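Local coordinates for bifunctional GH43-CE protein (Bacteroides eggerthii, PDB 6MLY) that probably combines a family 43 glycoside hydrolase, likely a xylosidase, with a carbohydrate esterase to break down complex arabinoxylans, at residues I718-H732 with F747-I761. Sequence-based numbering, arbitrary orientation.
With NA (sodium ion), chain H.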
loop_
_atom_site.group_PDB
_atom_site.type_symbol
_atom_site.label_atom_id
_atom_site.label_comp_id
_atom_site.label_asym_id
_atom_site.label_seq_id
_atom_site.Cartn_x
_atom_site.Cartn_y
_atom_site.Cartn_z
ATOM N N ILE A 718 -32.746 -5.377 -24.945
ATOM C CA ILE A 718 -34.051 -5.976 -25.311
ATOM C C ILE A 718 -33.875 -6.912 -26.519
ATOM O O ILE A 718 -34.421 -8.006 -26.537
ATOM C CB ILE A 718 -35.128 -4.891 -25.557
ATOM C CG1 ILE A 718 -35.602 -4.256 -24.244
ATOM C CG2 ILE A 718 -36.291 -5.446 -26.364
ATOM C CD1 ILE A 718 -36.633 -3.154 -24.409
ATOM N N THR A 719 -33.096 -6.471 -27.510
ATOM C CA THR A 719 -32.822 -7.218 -28.739
ATOM C C THR A 719 -32.573 -8.710 -28.459
ATOM O O THR A 719 -33.017 -9.551 -29.231
ATOM C CB THR A 719 -31.623 -6.608 -29.479
ATOM O OG1 THR A 719 -31.945 -5.240 -29.735
ATOM C CG2 THR A 719 -31.278 -7.305 -30.778
ATOM N N TYR A 720 -31.867 -9.030 -27.368
ATOM C CA TYR A 720 -31.245 -10.348 -27.177
ATOM C C TYR A 720 -31.969 -11.182 -26.108
ATOM O O TYR A 720 -31.404 -12.171 -25.627
ATOM C CB TYR A 720 -29.768 -10.162 -26.804
ATOM C CG TYR A 720 -28.998 -9.221 -27.701
ATOM C CD1 TYR A 720 -28.436 -9.666 -28.888
ATOM C CD2 TYR A 720 -28.836 -7.884 -27.374
ATOM C CE1 TYR A 720 -27.745 -8.809 -29.727
ATOM C CE2 TYR A 720 -28.143 -7.015 -28.201
ATOM C CZ TYR A 720 -27.595 -7.480 -29.383
ATOM O OH TYR A 720 -26.910 -6.643 -30.213
ATOM N N ILE A 721 -33.204 -10.804 -25.744
ATOM C CA ILE A 721 -33.976 -11.495 -24.687
ATOM C C ILE A 721 -34.554 -12.809 -25.234
ATOM O O ILE A 721 -35.144 -12.846 -26.316
ATOM C CB ILE A 721 -35.112 -10.615 -24.127
ATOM C CG1 ILE A 721 -34.606 -9.295 -23.546
ATOM C CG2 ILE A 721 -35.925 -11.395 -23.104
ATOM C CD1 ILE A 721 -35.719 -8.328 -23.191
ATOM N N ASP A 722 -34.438 -13.872 -24.431
ATOM C CA ASP A 722 -35.001 -15.171 -24.746
ATOM C C ASP A 722 -35.354 -15.863 -23.424
ATOM O O ASP A 722 -35.123 -15.305 -22.357
ATOM C CB ASP A 722 -34.046 -15.964 -25.644
ATOM C CG ASP A 722 -32.859 -16.561 -24.915
ATOM O OD1 ASP A 722 -31.736 -16.017 -25.063
ATOM O OD2 ASP A 722 -33.063 -17.572 -24.217
ATOM N N LYS A 723 -35.890 -17.085 -23.515
ATOM C CA LYS A 723 -36.490 -17.800 -22.377
ATOM C C LYS A 723 -35.391 -18.273 -21.409
ATOM O O LYS A 723 -35.632 -18.407 -20.206
ATOM C CB LYS A 723 -37.327 -18.997 -22.855
ATOM C CG LYS A 723 -38.086 -18.828 -24.169
ATOM C CD LYS A 723 -39.244 -17.850 -24.098
ATOM C CE LYS A 723 -39.847 -17.523 -25.452
ATOM N NZ LYS A 723 -41.155 -16.833 -25.330
ATOM N N ASN A 724 -34.185 -18.520 -21.942
ATOM C CA ASN A 724 -33.093 -19.197 -21.218
ATOM C C ASN A 724 -32.023 -18.197 -20.743
ATOM O O ASN A 724 -30.994 -18.603 -20.200
ATOM C CB ASN A 724 -32.490 -20.305 -22.083
ATOM C CG ASN A 724 -33.541 -21.266 -22.598
ATOM O OD1 ASN A 724 -33.623 -21.527 -23.797
ATOM N ND2 ASN A 724 -34.361 -21.788 -21.700
ATOM N N ASP A 725 -32.283 -16.896 -20.936
ATOM C CA ASP A 725 -31.505 -15.814 -20.342
ATOM C C ASP A 725 -31.730 -15.850 -18.830
ATOM O O ASP A 725 -32.608 -16.563 -18.356
ATOM C CB ASP A 725 -31.864 -14.467 -20.984
ATOM C CG ASP A 725 -31.368 -14.303 -22.416
ATOM O OD1 ASP A 725 -30.718 -15.236 -22.939
ATOM O OD2 ASP A 725 -31.614 -13.238 -23.002
ATOM N N PRO A 726 -30.917 -15.142 -18.010
ATOM C CA PRO A 726 -31.094 -15.158 -16.556
ATOM C C PRO A 726 -32.318 -14.374 -16.054
ATOM O O PRO A 726 -32.950 -13.650 -16.813
ATOM C CB PRO A 726 -29.819 -14.488 -16.017
ATOM C CG PRO A 726 -28.869 -14.455 -17.194
ATOM C CD PRO A 726 -29.751 -14.345 -18.415
ATOM N N LYS A 727 -32.615 -14.530 -14.760
ATOM C CA LYS A 727 -33.614 -13.733 -14.056
ATOM C C LYS A 727 -33.065 -12.319 -13.825
ATOM O O LYS A 727 -31.885 -12.153 -13.522
ATOM C CB LYS A 727 -33.971 -14.389 -12.718
ATOM C CG LYS A 727 -35.336 -15.056 -12.663
ATOM C CD LYS A 727 -35.485 -16.265 -13.557
ATOM C CE LYS A 727 -36.934 -16.554 -13.896
ATOM N NZ LYS A 727 -37.776 -16.739 -12.687
ATOM N N PHE A 728 -33.939 -11.314 -13.950
ATOM C CA PHE A 728 -33.573 -9.908 -13.785
ATOM C C PHE A 728 -34.340 -9.290 -12.613
ATOM O O PHE A 728 -35.400 -9.762 -12.245
ATOM C CB PHE A 728 -33.873 -9.124 -15.063
ATOM C CG PHE A 728 -32.890 -9.366 -16.177
ATOM C CD1 PHE A 728 -32.962 -10.516 -16.944
ATOM C CD2 PHE A 728 -31.883 -8.451 -16.447
ATOM C CE1 PHE A 728 -32.051 -10.742 -17.965
ATOM C CE2 PHE A 728 -30.966 -8.683 -17.461
ATOM C CZ PHE A 728 -31.051 -9.828 -18.216
ATOM N N ILE A 729 -33.781 -8.223 -12.041
ATOM C CA ILE A 729 -34.525 -7.300 -11.196
ATOM C C ILE A 729 -34.186 -5.882 -11.659
ATOM O O ILE A 729 -33.052 -5.451 -11.515
ATOM C CB ILE A 729 -34.209 -7.507 -9.702
ATOM C CG1 ILE A 729 -34.829 -8.803 -9.176
ATOM C CG2 ILE A 729 -34.645 -6.298 -8.881
ATOM C CD1 ILE A 729 -34.909 -8.892 -7.667
ATOM N N VAL A 730 -35.173 -5.180 -12.221
ATOM C CA VAL A 730 -34.995 -3.810 -12.670
ATOM C C VAL A 730 -35.567 -2.885 -11.594
ATOM O O VAL A 730 -36.638 -3.162 -11.063
ATOM C CB VAL A 730 -35.661 -3.569 -14.035
ATOM C CG1 VAL A 730 -35.448 -2.141 -14.513
ATOM C CG2 VAL A 730 -35.174 -4.562 -15.080
ATOM N N ILE A 731 -34.836 -1.805 -11.290
ATOM C CA ILE A 731 -35.202 -0.833 -10.246
ATOM C C ILE A 731 -35.013 0.587 -10.798
ATOM O O ILE A 731 -34.004 0.868 -11.446
ATOM C CB ILE A 731 -34.370 -1.056 -8.968
ATOM C CG1 ILE A 731 -34.393 -2.521 -8.515
ATOM C CG2 ILE A 731 -34.824 -0.111 -7.864
ATOM C CD1 ILE A 731 -33.603 -2.795 -7.250
ATOM N N HIS A 732 -35.972 1.477 -10.513
ATOM C CA HIS A 732 -35.993 2.819 -11.097
ATOM C C HIS A 732 -36.931 3.744 -10.316
ATOM O O HIS A 732 -38.069 3.384 -10.023
ATOM C CB HIS A 732 -36.421 2.772 -12.570
ATOM C CG HIS A 732 -35.849 3.880 -13.387
ATOM N ND1 HIS A 732 -35.189 3.653 -14.576
ATOM C CD2 HIS A 732 -35.802 5.212 -13.179
ATOM C CE1 HIS A 732 -34.772 4.799 -15.071
ATOM N NE2 HIS A 732 -35.133 5.770 -14.232
ATOM N N PHE A 747 -37.967 -2.260 -20.588
ATOM C CA PHE A 747 -37.098 -3.414 -20.396
ATOM C C PHE A 747 -37.837 -4.506 -19.612
ATOM O O PHE A 747 -37.846 -5.661 -20.020
ATOM C CB PHE A 747 -35.789 -2.975 -19.726
ATOM C CG PHE A 747 -34.745 -4.052 -19.559
ATOM C CD1 PHE A 747 -34.437 -4.918 -20.598
ATOM C CD2 PHE A 747 -34.049 -4.185 -18.369
ATOM C CE1 PHE A 747 -33.468 -5.900 -20.441
ATOM C CE2 PHE A 747 -33.073 -5.161 -18.216
ATOM C CZ PHE A 747 -32.787 -6.020 -19.253
ATOM N N SER A 748 -38.452 -4.138 -18.484
ATOM C CA SER A 748 -39.136 -5.111 -17.628
ATOM C C SER A 748 -40.298 -5.791 -18.371
ATOM O O SER A 748 -40.539 -6.975 -18.154
ATOM C CB SER A 748 -39.596 -4.493 -16.331
ATOM O OG SER A 748 -39.643 -3.083 -16.424
ATOM N N GLU A 749 -41.000 -5.063 -19.250
ATOM C CA GLU A 749 -42.110 -5.662 -20.022
ATOM C C GLU A 749 -41.544 -6.697 -21.004
ATOM O O GLU A 749 -42.055 -7.807 -21.100
ATOM C CB GLU A 749 -42.955 -4.616 -20.762
ATOM C CG GLU A 749 -43.909 -3.832 -19.874
ATOM C CD GLU A 749 -44.849 -4.651 -19.001
ATOM O OE1 GLU A 749 -46.029 -4.890 -19.426
ATOM O OE2 GLU A 749 -44.427 -5.016 -17.880
ATOM N N ALA A 750 -40.489 -6.321 -21.729
ATOM C CA ALA A 750 -39.883 -7.197 -22.718
ATOM C C ALA A 750 -39.466 -8.513 -22.047
ATOM O O ALA A 750 -39.716 -9.594 -22.585
ATOM C CB ALA A 750 -38.722 -6.494 -23.375
ATOM N N LEU A 751 -38.857 -8.392 -20.861
ATOM C CA LEU A 751 -38.374 -9.522 -20.059
ATOM C C LEU A 751 -39.554 -10.387 -19.597
ATOM O O LEU A 751 -39.629 -11.570 -19.931
ATOM C CB LEU A 751 -37.593 -8.988 -18.852
ATOM C CG LEU A 751 -36.231 -8.367 -19.155
ATOM C CD1 LEU A 751 -35.758 -7.520 -17.986
ATOM C CD2 LEU A 751 -35.201 -9.436 -19.489
ATOM N N ARG A 752 -40.477 -9.785 -18.836
ATOM C CA ARG A 752 -41.575 -10.511 -18.181
ATOM C C ARG A 752 -42.357 -11.349 -19.196
ATOM O O ARG A 752 -42.915 -12.385 -18.837
ATOM C CB ARG A 752 -42.538 -9.541 -17.495
ATOM C CG ARG A 752 -43.578 -10.215 -16.613
ATOM C CD ARG A 752 -44.414 -9.190 -15.877
ATOM N NE ARG A 752 -45.201 -8.433 -16.833
ATOM C CZ ARG A 752 -46.334 -8.869 -17.384
ATOM N NH1 ARG A 752 -46.875 -10.000 -16.965
ATOM N NH2 ARG A 752 -46.921 -8.169 -18.343
ATOM N N ALA A 753 -42.393 -10.877 -20.448
ATOM C CA ALA A 753 -43.070 -11.545 -21.560
ATOM C C ALA A 753 -42.437 -12.910 -21.835
ATOM O O ALA A 753 -43.100 -13.786 -22.375
ATOM C CB ALA A 753 -43.024 -10.677 -22.796
ATOM N N GLN A 754 -41.148 -13.064 -21.499
ATOM C CA GLN A 754 -40.408 -14.303 -21.734
ATOM C C GLN A 754 -39.958 -14.901 -20.394
ATOM O O GLN A 754 -39.167 -15.832 -20.369
ATOM C CB GLN A 754 -39.272 -14.023 -22.720
ATOM C CG GLN A 754 -39.701 -13.116 -23.871
ATOM C CD GLN A 754 -39.301 -13.605 -25.242
ATOM O OE1 GLN A 754 -38.171 -14.027 -25.477
ATOM N NE2 GLN A 754 -40.244 -13.531 -26.172
ATOM N N GLY A 755 -40.497 -14.368 -19.293
ATOM C CA GLY A 755 -40.470 -14.999 -17.979
ATOM C C GLY A 755 -39.229 -14.649 -17.180
ATOM O O GLY A 755 -38.958 -15.276 -16.157
ATOM N N ARG A 756 -38.490 -13.634 -17.644
ATOM C CA ARG A 756 -37.145 -13.324 -17.151
ATOM C C ARG A 756 -37.225 -12.385 -15.944
ATOM O O ARG A 756 -36.481 -12.553 -14.991
ATOM C CB ARG A 756 -36.303 -12.710 -18.271
ATOM C CG ARG A 756 -36.045 -13.653 -19.438
ATOM C CD ARG A 756 -35.457 -14.979 -18.988
ATOM N NE ARG A 756 -36.472 -15.930 -18.550
ATOM C CZ ARG A 756 -36.267 -16.917 -17.681
ATOM N NH1 ARG A 756 -35.077 -17.084 -17.135
ATOM N NH2 ARG A 756 -37.254 -17.732 -17.358
ATOM N N LEU A 757 -38.133 -11.406 -15.992
ATOM C CA LEU A 757 -38.285 -10.453 -14.902
ATOM C C LEU A 757 -38.735 -11.182 -13.628
ATOM O O LEU A 757 -39.807 -11.798 -13.592
ATOM C CB LEU A 757 -39.297 -9.377 -15.304
ATOM C CG LEU A 757 -39.392 -8.190 -14.347
ATOM C CD1 LEU A 757 -38.128 -7.342 -14.419
ATOM C CD2 LEU A 757 -40.622 -7.349 -14.645
ATOM N N GLU A 758 -37.892 -11.106 -12.592
ATOM C CA GLU A 758 -38.227 -11.536 -11.230
ATOM C C GLU A 758 -39.125 -10.477 -10.571
ATOM O O GLU A 758 -40.111 -10.817 -9.921
ATOM C CB GLU A 758 -36.953 -11.754 -10.406
ATOM C CG GLU A 758 -37.172 -11.886 -8.902
ATOM C CD GLU A 758 -37.271 -13.298 -8.346
ATOM O OE1 GLU A 758 -37.124 -14.264 -9.127
ATOM O OE2 GLU A 758 -37.485 -13.427 -7.123
ATOM N N GLU A 759 -38.757 -9.200 -10.734
ATOM C CA GLU A 759 -39.406 -8.108 -10.035
ATOM C C GLU A 759 -39.009 -6.766 -10.660
ATOM O O GLU A 759 -37.832 -6.520 -10.908
ATOM C CB GLU A 759 -39.004 -8.151 -8.562
ATOM C CG GLU A 759 -39.896 -7.337 -7.647
ATOM C CD GLU A 759 -39.488 -7.415 -6.186
ATOM O OE1 GLU A 759 -38.493 -8.124 -5.882
ATOM O OE2 GLU A 759 -40.151 -6.764 -5.354
ATOM N N PHE A 760 -40.011 -5.912 -10.909
ATOM C CA PHE A 760 -39.810 -4.494 -11.207
ATOM C C PHE A 760 -40.125 -3.679 -9.946
ATOM O O PHE A 760 -41.174 -3.886 -9.330
ATOM C CB PHE A 760 -40.677 -4.051 -12.389
ATOM C CG PHE A 760 -40.737 -2.557 -12.587
ATOM C CD1 PHE A 760 -39.617 -1.851 -12.994
ATOM C CD2 PHE A 760 -41.907 -1.853 -12.352
ATOM C CE1 PHE A 760 -39.668 -0.477 -13.166
ATOM C CE2 PHE A 760 -41.957 -0.478 -12.528
ATOM C CZ PHE A 760 -40.839 0.208 -12.938
ATOM N N ILE A 761 -39.211 -2.769 -9.573
ATOM C CA ILE A 761 -39.324 -1.973 -8.338
ATOM C C ILE A 761 -39.352 -0.480 -8.682
ATOM O O ILE A 761 -38.378 0.064 -9.189
ATOM C CB ILE A 761 -38.189 -2.302 -7.353
ATOM C CG1 ILE A 761 -38.160 -3.796 -7.022
ATOM C CG2 ILE A 761 -38.304 -1.444 -6.101
ATOM C CD1 ILE A 761 -37.013 -4.209 -6.132
HETATM NA NA NA H . -30.221 -14.081 -25.397
#
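Phe728 and Val730 pack against Phe747 and Leu751 within a beta-alpha-beta unit of the esterase domain, whose sequence family belongs to the alpha/beta-hydrolase clan. Strand 727-733 runs parallel to strand 757-763, and helix 741-752 connects them. Backbone hydrogen bonds join the strands, among them Glu758 N to Phe728 O (2.9 Å) and Ile761 N to Val730 O (3.0 Å).

On the sheet face that carries Phe728 and Val730, Phe747 turns its edge to the face of Phe728 in an offset edge-to-face pair, planes at 84°. Phe747 has CG anti to its backbone N (chi1 -175°), which brings CD2 to within 3.5 Å of Val730 CG2. Leu751 CD2 lies over a face of Phe728, 4.0 Å from the ring centroid, in a CH-pi contact. Ile721 CD1 meets Ala750 CB at 3.5 Å.

Before the strands begin, Arg756 reaches into the 722-725 turn. Its NH1 donates to Asp725 O at 2.8 Å, with a bent angle of 138°. Its NE donates a hydrogen bond to Gln754 O in its own segment. Lys723 O sits over one guanidinium face and Lys727 CE over the other. Replacing Arg756 with an alanine would probably leave Asp725 O without this donor and a gap between Lys723 O and Lys727 CE. Asp722 and Asp725, with Tyr720 O and Thr639 O, bind the sodium ion. The arginine thus ties the sodium-binding loop to the turn after the helix, while apolar side chains join helix and strand.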